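Local coordinates for protein BlEst2 (Bacillus licheniformis, PDB 6WPX) that probably hydrolyses ester bonds as a lipase or esterase of the alpha/beta-hydrolase type, and in its propeptide form carries an autoinhibitory C-terminal domain, at residues F291-F305 with W367-F381. Residues are numbered along the deposited sequence; the frame is centred on the assembly and turned at random.
Sequences FIRGGENHGLREEEF and WKIASSVKQKEAFLF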
# COMPACT_ATOMS: atom_id res chain seq x y z
N PHE A 291 4.40 -16.05 -4.73
CA PHE A 291 4.81 -17.14 -3.87
C PHE A 291 5.59 -16.42 -2.80
O PHE A 291 6.45 -15.58 -3.12
CB PHE A 291 5.69 -18.20 -4.56
CG PHE A 291 6.21 -19.20 -3.55
CD1 PHE A 291 5.37 -20.17 -3.01
CD2 PHE A 291 7.54 -19.16 -3.12
CE1 PHE A 291 5.86 -21.11 -2.10
CE2 PHE A 291 8.02 -20.10 -2.21
CZ PHE A 291 7.18 -21.06 -1.70
N ILE A 292 5.27 -16.70 -1.53
CA ILE A 292 5.87 -15.99 -0.40
C ILE A 292 6.33 -16.89 0.71
O ILE A 292 5.61 -17.79 1.12
CB ILE A 292 4.87 -14.92 0.17
CG1 ILE A 292 4.33 -13.96 -0.90
CG2 ILE A 292 5.44 -14.15 1.38
CD1 ILE A 292 3.13 -13.16 -0.45
N ARG A 293 7.52 -16.57 1.26
CA ARG A 293 8.08 -17.18 2.47
C ARG A 293 8.69 -16.09 3.33
O ARG A 293 8.92 -14.99 2.87
CB ARG A 293 9.09 -18.31 2.15
CG ARG A 293 8.45 -19.59 1.57
CD ARG A 293 7.60 -20.33 2.60
NE ARG A 293 6.99 -21.57 2.08
CZ ARG A 293 5.79 -21.64 1.51
NH1 ARG A 293 5.09 -20.54 1.30
NH2 ARG A 293 5.32 -22.80 1.08
N GLY A 294 8.90 -16.40 4.59
CA GLY A 294 9.51 -15.49 5.54
C GLY A 294 10.12 -16.26 6.68
O GLY A 294 9.87 -17.45 6.84
N GLY A 295 10.91 -15.59 7.49
CA GLY A 295 11.56 -16.24 8.62
C GLY A 295 12.75 -15.44 9.06
O GLY A 295 12.84 -14.24 8.80
N GLU A 296 13.67 -16.11 9.71
CA GLU A 296 14.91 -15.55 10.19
C GLU A 296 16.02 -16.41 9.65
O GLU A 296 15.83 -17.61 9.40
CB GLU A 296 14.93 -15.55 11.72
CG GLU A 296 14.12 -14.40 12.30
CD GLU A 296 13.94 -14.38 13.81
OE1 GLU A 296 14.16 -15.42 14.47
OE2 GLU A 296 13.55 -13.31 14.34
N ASN A 297 17.18 -15.78 9.43
CA ASN A 297 18.35 -16.45 8.92
C ASN A 297 19.58 -15.97 9.68
O ASN A 297 19.88 -14.77 9.70
CB ASN A 297 18.49 -16.18 7.42
CG ASN A 297 19.74 -16.75 6.79
OD1 ASN A 297 20.28 -17.76 7.24
ND2 ASN A 297 20.20 -16.13 5.72
N HIS A 298 20.28 -16.90 10.32
CA HIS A 298 21.49 -16.60 11.09
C HIS A 298 22.77 -17.00 10.33
O HIS A 298 23.86 -16.82 10.86
CB HIS A 298 21.43 -17.30 12.46
CG HIS A 298 20.37 -16.74 13.36
ND1 HIS A 298 19.04 -17.07 13.19
CD2 HIS A 298 20.49 -15.91 14.42
CE1 HIS A 298 18.39 -16.42 14.15
NE2 HIS A 298 19.22 -15.72 14.92
N GLY A 299 22.62 -17.54 9.12
CA GLY A 299 23.74 -17.95 8.29
C GLY A 299 23.31 -18.18 6.86
O GLY A 299 23.19 -17.24 6.08
N LEU A 300 23.05 -19.44 6.52
CA LEU A 300 22.59 -19.80 5.20
C LEU A 300 21.11 -20.20 5.28
O LEU A 300 20.73 -21.04 6.10
CB LEU A 300 23.41 -20.96 4.61
CG LEU A 300 22.88 -21.58 3.29
CD1 LEU A 300 23.02 -20.62 2.12
CD2 LEU A 300 23.57 -22.90 3.00
N ARG A 301 20.28 -19.56 4.44
CA ARG A 301 18.88 -19.92 4.33
C ARG A 301 18.58 -20.14 2.88
O ARG A 301 18.84 -19.27 2.04
CB ARG A 301 17.94 -18.84 4.91
CG ARG A 301 16.44 -19.16 4.74
CD ARG A 301 16.03 -20.25 5.71
NE ARG A 301 14.59 -20.44 5.81
CZ ARG A 301 13.87 -20.19 6.90
NH1 ARG A 301 14.44 -19.68 7.98
NH2 ARG A 301 12.56 -20.42 6.90
N GLU A 302 18.01 -21.30 2.58
CA GLU A 302 17.60 -21.63 1.23
C GLU A 302 16.11 -21.83 1.20
O GLU A 302 15.55 -22.41 2.14
CB GLU A 302 18.34 -22.85 0.69
CG GLU A 302 19.86 -22.72 0.72
CD GLU A 302 20.67 -23.77 -0.03
OE1 GLU A 302 21.67 -23.38 -0.66
OE2 GLU A 302 20.35 -24.98 0.06
N GLU A 303 15.46 -21.34 0.14
CA GLU A 303 14.02 -21.50 -0.08
C GLU A 303 13.80 -21.99 -1.48
O GLU A 303 14.18 -21.32 -2.44
CB GLU A 303 13.24 -20.18 0.15
CG GLU A 303 13.11 -19.77 1.60
CD GLU A 303 12.27 -20.64 2.52
OE1 GLU A 303 12.31 -20.39 3.74
OE2 GLU A 303 11.60 -21.59 2.04
N GLU A 304 13.19 -23.16 -1.60
CA GLU A 304 12.88 -23.72 -2.91
C GLU A 304 11.54 -23.16 -3.37
O GLU A 304 10.72 -22.76 -2.55
CB GLU A 304 12.80 -25.25 -2.87
CG GLU A 304 14.16 -25.92 -2.72
CD GLU A 304 14.11 -27.43 -2.81
OE1 GLU A 304 13.03 -28.03 -2.62
OE2 GLU A 304 15.17 -28.03 -3.08
N PHE A 305 11.34 -23.11 -4.66
CA PHE A 305 10.06 -22.69 -5.23
C PHE A 305 9.91 -23.27 -6.61
O PHE A 305 10.86 -23.32 -7.38
CB PHE A 305 9.85 -21.16 -5.21
CG PHE A 305 10.72 -20.32 -6.11
CD1 PHE A 305 11.98 -19.90 -5.69
CD2 PHE A 305 10.26 -19.91 -7.35
CE1 PHE A 305 12.78 -19.11 -6.52
CE2 PHE A 305 11.07 -19.12 -8.18
CZ PHE A 305 12.32 -18.71 -7.76
N TRP A 367 13.31 -24.08 -8.54
CA TRP A 367 14.34 -23.07 -8.40
C TRP A 367 14.62 -22.99 -6.92
O TRP A 367 13.85 -23.49 -6.12
CB TRP A 367 13.81 -21.70 -8.85
CG TRP A 367 13.72 -21.56 -10.33
CD1 TRP A 367 12.92 -22.28 -11.18
CD2 TRP A 367 14.48 -20.67 -11.15
NE1 TRP A 367 13.12 -21.86 -12.47
CE2 TRP A 367 14.06 -20.86 -12.48
CE3 TRP A 367 15.43 -19.67 -10.88
CZ2 TRP A 367 14.60 -20.15 -13.56
CZ3 TRP A 367 15.94 -18.93 -11.94
CH2 TRP A 367 15.53 -19.18 -13.26
N LYS A 368 15.71 -22.32 -6.55
CA LYS A 368 16.10 -22.18 -5.16
C LYS A 368 16.80 -20.86 -4.96
O LYS A 368 17.70 -20.49 -5.72
CB LYS A 368 17.00 -23.37 -4.75
CG LYS A 368 17.54 -23.34 -3.31
CD LYS A 368 18.29 -24.65 -2.93
CE LYS A 368 19.59 -24.86 -3.67
NZ LYS A 368 20.37 -26.01 -3.10
N ILE A 369 16.36 -20.12 -3.93
CA ILE A 369 17.01 -18.88 -3.54
C ILE A 369 17.86 -19.22 -2.33
O ILE A 369 17.47 -20.07 -1.52
CB ILE A 369 16.04 -17.69 -3.30
CG1 ILE A 369 16.84 -16.34 -3.20
CG2 ILE A 369 15.19 -17.91 -2.03
CD1 ILE A 369 16.19 -15.19 -3.79
N ALA A 370 19.00 -18.57 -2.20
CA ALA A 370 19.88 -18.75 -1.06
C ALA A 370 20.35 -17.40 -0.57
O ALA A 370 20.74 -16.55 -1.37
CB ALA A 370 21.06 -19.66 -1.42
N SER A 371 20.28 -17.18 0.74
CA SER A 371 20.78 -15.95 1.36
C SER A 371 21.84 -16.37 2.37
O SER A 371 21.56 -17.18 3.26
CB SER A 371 19.66 -15.20 2.07
OG SER A 371 20.15 -14.00 2.66
N SER A 372 23.05 -15.86 2.19
CA SER A 372 24.17 -16.14 3.10
C SER A 372 24.48 -14.84 3.81
O SER A 372 24.74 -13.83 3.17
CB SER A 372 25.39 -16.65 2.33
OG SER A 372 26.41 -17.06 3.22
N VAL A 373 24.36 -14.85 5.13
CA VAL A 373 24.57 -13.67 5.97
C VAL A 373 25.63 -13.92 7.04
O VAL A 373 25.81 -15.05 7.47
CB VAL A 373 23.24 -13.14 6.59
CG1 VAL A 373 22.28 -12.60 5.53
CG2 VAL A 373 22.56 -14.20 7.44
N LYS A 374 26.27 -12.85 7.50
CA LYS A 374 27.27 -12.87 8.60
C LYS A 374 26.60 -12.33 9.86
O LYS A 374 27.01 -12.69 10.96
CB LYS A 374 28.47 -11.99 8.25
N GLN A 375 25.60 -11.48 9.64
CA GLN A 375 24.77 -10.83 10.68
C GLN A 375 23.35 -11.37 10.52
O GLN A 375 22.92 -11.54 9.40
CB GLN A 375 24.82 -9.33 10.43
CG GLN A 375 23.78 -8.52 11.20
CD GLN A 375 24.14 -7.05 11.16
OE1 GLN A 375 25.08 -6.62 11.83
NE2 GLN A 375 23.39 -6.28 10.38
N LYS A 376 22.68 -11.60 11.64
CA LYS A 376 21.31 -12.12 11.78
C LYS A 376 20.33 -11.31 10.92
O LYS A 376 20.44 -10.07 10.89
CB LYS A 376 20.96 -12.08 13.27
CG LYS A 376 19.66 -12.74 13.69
CD LYS A 376 19.39 -12.57 15.16
CE LYS A 376 20.64 -12.73 16.00
NZ LYS A 376 20.51 -12.15 17.36
N GLU A 377 19.44 -11.99 10.21
CA GLU A 377 18.46 -11.26 9.39
C GLU A 377 17.06 -11.84 9.53
O GLU A 377 16.94 -12.99 9.83
CB GLU A 377 18.85 -11.26 7.91
CG GLU A 377 18.57 -12.58 7.22
CD GLU A 377 18.63 -12.58 5.71
OE1 GLU A 377 18.60 -11.51 5.14
OE2 GLU A 377 18.67 -13.65 5.14
N ALA A 378 16.07 -10.96 9.49
CA ALA A 378 14.67 -11.39 9.29
C ALA A 378 14.44 -11.18 7.79
O ALA A 378 14.97 -10.23 7.24
CB ALA A 378 13.69 -10.62 10.11
N PHE A 379 13.74 -12.10 7.15
CA PHE A 379 13.53 -11.98 5.72
C PHE A 379 12.10 -12.18 5.29
O PHE A 379 11.28 -12.75 6.01
CB PHE A 379 14.46 -12.95 4.95
CG PHE A 379 14.02 -14.41 5.00
CD1 PHE A 379 13.12 -14.92 4.07
CD2 PHE A 379 14.50 -15.26 5.99
CE1 PHE A 379 12.71 -16.24 4.12
CE2 PHE A 379 14.10 -16.60 6.02
CZ PHE A 379 13.20 -17.08 5.10
N LEU A 380 11.82 -11.73 4.08
CA LEU A 380 10.55 -11.92 3.40
C LEU A 380 10.95 -12.17 1.97
O LEU A 380 11.58 -11.33 1.35
CB LEU A 380 9.64 -10.68 3.53
CG LEU A 380 8.22 -10.80 2.96
CD1 LEU A 380 7.46 -11.98 3.58
CD2 LEU A 380 7.44 -9.51 3.20
N PHE A 381 10.67 -13.38 1.50
CA PHE A 381 11.01 -13.87 0.16
C PHE A 381 9.77 -13.87 -0.67
O PHE A 381 8.78 -14.50 -0.30
CB PHE A 381 11.62 -15.29 0.26
CG PHE A 381 11.80 -15.96 -1.09
CD1 PHE A 381 12.44 -15.30 -2.13
CD2 PHE A 381 11.31 -17.24 -1.31
CE1 PHE A 381 12.59 -15.91 -3.38
CE2 PHE A 381 11.48 -17.87 -2.56
CZ PHE A 381 12.13 -17.20 -3.58
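Phe-379 lays one face of its flat ring on the backbone of Gly-294 and Gly-295, with Gly-295 N 3.6 Å above the ring plane; its CG, between backbone N and carbonyl carbon (chi1 75°), swings the ring over them. Gly-295, lacking a side chain, yields the space that ring and Arg-301 take, and its backbone angles also suit glycine. The ring points its edge, through CZ, at the face of the Arg-301 guanidinium, the planes 81° apart; this long side chain also pairs with Glu-303, NE to OE1 3.1 Å, a steadying salt bridge. Further along, branched Ile-369 offers CG2 to one face of Phe-381, Phe-305 CD1 meets its edge, and Trp-367 CB makes a CH-pi contact with the Phe-305 face. These rings and Ile-369 lie between the two sheets of a beta-sandwich, Arg-301 and Glu-303 at its less buried margin; both segments change sheets at the same end. There Asn-297, able to give and accept, forms an Asx turn to Gly-299 N, and ND2 reaches Ser-371 O and, at 3.0 Å, Glu-377 OE2. Ser-320 and Trp-318 hold Glu-377 OE1. Leu-380 and Ala-378 pack outward on helix 163-169, but outside sheet 300-305/367-372 Lys-368 NZ meets Glu-302 OE2 in a weak 3.3 Å salt bridge near exposed Glu-304.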